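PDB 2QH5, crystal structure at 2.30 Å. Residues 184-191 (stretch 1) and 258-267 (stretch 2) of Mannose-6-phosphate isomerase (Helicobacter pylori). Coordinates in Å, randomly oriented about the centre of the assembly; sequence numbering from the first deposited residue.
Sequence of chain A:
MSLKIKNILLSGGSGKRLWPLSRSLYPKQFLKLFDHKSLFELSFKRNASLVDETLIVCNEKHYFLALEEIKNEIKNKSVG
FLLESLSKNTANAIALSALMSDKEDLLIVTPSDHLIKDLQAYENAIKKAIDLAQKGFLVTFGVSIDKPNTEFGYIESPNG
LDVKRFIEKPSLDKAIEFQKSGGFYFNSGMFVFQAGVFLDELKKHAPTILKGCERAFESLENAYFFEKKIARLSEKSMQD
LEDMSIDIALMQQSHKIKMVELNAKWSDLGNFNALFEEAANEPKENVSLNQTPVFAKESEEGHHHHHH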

# COMPACT_ATOMS: atom_id res chain seq x y z
N PHE A 184 -0.57 20.57 7.21
CA PHE A 184 -0.37 19.19 7.65
C PHE A 184 -1.51 18.29 7.20
O PHE A 184 -2.69 18.64 7.31
CB PHE A 184 -0.21 19.12 9.17
CG PHE A 184 1.21 19.25 9.63
CD1 PHE A 184 1.72 20.47 10.02
CD2 PHE A 184 2.04 18.13 9.65
CE1 PHE A 184 3.04 20.59 10.43
CE2 PHE A 184 3.36 18.23 10.07
CZ PHE A 184 3.86 19.46 10.46
N TYR A 185 -1.14 17.12 6.67
CA TYR A 185 -2.10 16.15 6.16
C TYR A 185 -1.91 14.79 6.83
O TYR A 185 -0.80 14.43 7.24
CB TYR A 185 -1.94 15.98 4.64
CG TYR A 185 -2.16 17.22 3.79
CD1 TYR A 185 -3.31 17.37 3.02
CD2 TYR A 185 -1.20 18.23 3.72
CE1 TYR A 185 -3.51 18.49 2.22
CE2 TYR A 185 -1.39 19.36 2.93
CZ TYR A 185 -2.55 19.48 2.19
OH TYR A 185 -2.73 20.60 1.41
N PHE A 186 -3.00 14.03 6.94
CA PHE A 186 -2.92 12.62 7.33
C PHE A 186 -2.38 11.83 6.16
O PHE A 186 -2.82 12.00 5.02
CB PHE A 186 -4.30 12.06 7.68
CG PHE A 186 -4.80 12.43 9.05
CD1 PHE A 186 -3.95 12.37 10.16
CD2 PHE A 186 -6.13 12.80 9.24
CE1 PHE A 186 -4.42 12.70 11.43
CE2 PHE A 186 -6.60 13.13 10.51
CZ PHE A 186 -5.74 13.08 11.60
N ASN A 187 -1.41 10.97 6.43
CA ASN A 187 -0.98 10.01 5.42
C ASN A 187 -2.08 8.96 5.19
O ASN A 187 -2.56 8.33 6.13
CB ASN A 187 0.33 9.34 5.83
CG ASN A 187 0.75 8.27 4.85
OD1 ASN A 187 0.47 8.36 3.65
ND2 ASN A 187 1.42 7.24 5.36
N SER A 188 -2.46 8.79 3.93
CA SER A 188 -3.54 7.89 3.58
C SER A 188 -3.12 6.44 3.74
O SER A 188 -3.96 5.56 3.93
CB SER A 188 -4.00 8.12 2.14
OG SER A 188 -3.05 7.61 1.23
N GLY A 189 -1.82 6.19 3.66
CA GLY A 189 -1.30 4.83 3.69
C GLY A 189 -1.22 4.23 2.30
O GLY A 189 -0.64 3.17 2.13
N MET A 190 -1.81 4.91 1.31
CA MET A 190 -1.67 4.55 -0.11
C MET A 190 -0.35 5.08 -0.66
O MET A 190 0.20 6.03 -0.12
CB MET A 190 -2.80 5.15 -0.94
CG MET A 190 -4.20 4.88 -0.44
SD MET A 190 -5.41 5.58 -1.58
CE MET A 190 -4.62 5.26 -3.16
N PHE A 191 0.15 4.49 -1.75
CA PHE A 191 1.45 4.84 -2.31
C PHE A 191 1.53 4.49 -3.78
O PHE A 191 0.95 3.51 -4.20
CB PHE A 191 2.59 4.08 -1.62
CG PHE A 191 2.76 4.43 -0.18
CD1 PHE A 191 2.41 3.51 0.80
CD2 PHE A 191 3.27 5.66 0.20
CE1 PHE A 191 2.54 3.83 2.14
CE2 PHE A 191 3.41 5.99 1.54
CZ PHE A 191 3.05 5.07 2.51
N LYS A 258 6.87 13.02 -2.92
CA LYS A 258 5.86 14.03 -3.25
C LYS A 258 4.48 13.64 -2.74
O LYS A 258 4.24 12.48 -2.42
CB LYS A 258 5.83 14.29 -4.76
CG LYS A 258 7.12 14.89 -5.34
CD LYS A 258 7.34 16.33 -4.88
CE LYS A 258 8.50 16.96 -5.63
NZ LYS A 258 9.79 16.79 -4.92
N MET A 259 3.57 14.60 -2.68
CA MET A 259 2.24 14.34 -2.15
C MET A 259 1.18 14.69 -3.19
O MET A 259 1.40 15.55 -4.04
CB MET A 259 2.01 15.15 -0.88
CG MET A 259 0.91 14.62 0.03
SD MET A 259 0.44 15.79 1.32
CE MET A 259 -0.75 16.75 0.39
N VAL A 260 0.04 14.01 -3.13
CA VAL A 260 -1.16 14.35 -3.91
C VAL A 260 -2.34 14.36 -2.93
O VAL A 260 -2.48 13.43 -2.15
CB VAL A 260 -1.41 13.35 -5.06
CG1 VAL A 260 -2.61 13.77 -5.90
CG2 VAL A 260 -0.19 13.22 -5.95
N GLU A 261 -3.16 15.40 -2.97
CA GLU A 261 -4.30 15.50 -2.03
C GLU A 261 -5.43 14.54 -2.37
O GLU A 261 -5.84 14.42 -3.53
CB GLU A 261 -4.85 16.93 -2.00
CG GLU A 261 -3.86 17.99 -1.55
CD GLU A 261 -4.31 19.39 -1.92
OE1 GLU A 261 -5.51 19.69 -1.79
OE2 GLU A 261 -3.45 20.20 -2.35
N LEU A 262 -5.94 13.85 -1.35
CA LEU A 262 -7.11 13.00 -1.50
C LEU A 262 -8.36 13.69 -0.94
O LEU A 262 -8.57 13.72 0.27
CB LEU A 262 -6.91 11.63 -0.85
CG LEU A 262 -6.50 10.47 -1.76
CD1 LEU A 262 -6.22 9.22 -0.94
CD2 LEU A 262 -7.56 10.19 -2.81
N ASN A 263 -9.16 14.24 -1.85
CA ASN A 263 -10.42 14.86 -1.49
C ASN A 263 -11.54 14.02 -2.08
O ASN A 263 -12.15 14.39 -3.08
CB ASN A 263 -10.49 16.30 -2.02
CG ASN A 263 -9.12 16.98 -2.03
OD1 ASN A 263 -8.38 16.93 -1.05
ND2 ASN A 263 -8.79 17.62 -3.15
N ALA A 264 -11.79 12.87 -1.46
CA ALA A 264 -12.71 11.88 -2.02
C ALA A 264 -13.59 11.19 -0.98
O ALA A 264 -14.16 10.13 -1.26
CB ALA A 264 -11.93 10.85 -2.84
N LYS A 265 -13.73 11.81 0.19
CA LYS A 265 -14.42 11.23 1.36
C LYS A 265 -13.75 9.94 1.84
O LYS A 265 -14.39 8.89 1.95
CB LYS A 265 -15.92 11.03 1.11
CG LYS A 265 -16.77 12.23 1.49
CD LYS A 265 -18.24 11.86 1.53
CE LYS A 265 -19.07 12.98 2.13
NZ LYS A 265 -20.50 12.58 2.28
N TRP A 266 -12.46 10.05 2.12
CA TRP A 266 -11.63 8.93 2.56
C TRP A 266 -11.93 8.56 4.02
O TRP A 266 -11.91 9.42 4.91
CB TRP A 266 -10.16 9.30 2.38
CG TRP A 266 -9.17 8.29 2.89
CD1 TRP A 266 -8.65 7.24 2.19
CD2 TRP A 266 -8.56 8.26 4.19
NE1 TRP A 266 -7.76 6.55 2.98
CE2 TRP A 266 -7.69 7.15 4.21
CE3 TRP A 266 -8.68 9.05 5.34
CZ2 TRP A 266 -6.93 6.82 5.33
CZ3 TRP A 266 -7.93 8.72 6.45
CH2 TRP A 266 -7.07 7.61 6.44
N SER A 267 -12.20 7.28 4.25
CA SER A 267 -12.48 6.78 5.60
C SER A 267 -11.54 5.63 6.00
O SER A 267 -11.04 4.90 5.15
CB SER A 267 -13.94 6.35 5.73
OG SER A 267 -14.80 7.47 5.80

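No hydrogen bond joins the two stretches. Their backbones stand well apart, with the CA atoms of Tyr185 and Glu261 8.5 Å from each other and those of Ser188 and Leu262 8.0 Å, so side chains must fill the gap. Phe184 points away from stretch 2 and Tyr185 toward it, making the largest contact. Its flat ring receives the methyl of Met259, whose CE lies 3.5 Å from the centroid of the Tyr185 ring and almost exactly on the ring normal, a CH-pi contact. Met259 SD, 4.2 Å from the centroid of the Tyr185 ring, adds a sulfur-aromatic interaction. A long, flexible thioether suits this place because it can lay both groups over one face. Glu261 contributes its aliphatic portion, CG resting 3.8 Å from Tyr185 CE1.

Asn187 points away and serves its own stretch: its OD1 accepts a hydrogen bond from Gly189 N at 3.2 Å. Ser188 likewise accepts one, from Met190 N to Ser188 OG at 3.0 Å, and these bonds brace the corner at Gly189, whose backbone angles would jam a CB against the preceding carbonyl. The backbone O of Ser188 lies 3.5 Å from Trp266 CZ2, where the wide indole spans the gap. Leu262 CD1 touches Ser188 CB at 4.0 Å and Met190 SD at 3.8 Å; thioether and branched alkyl, both apolar, suit burial together.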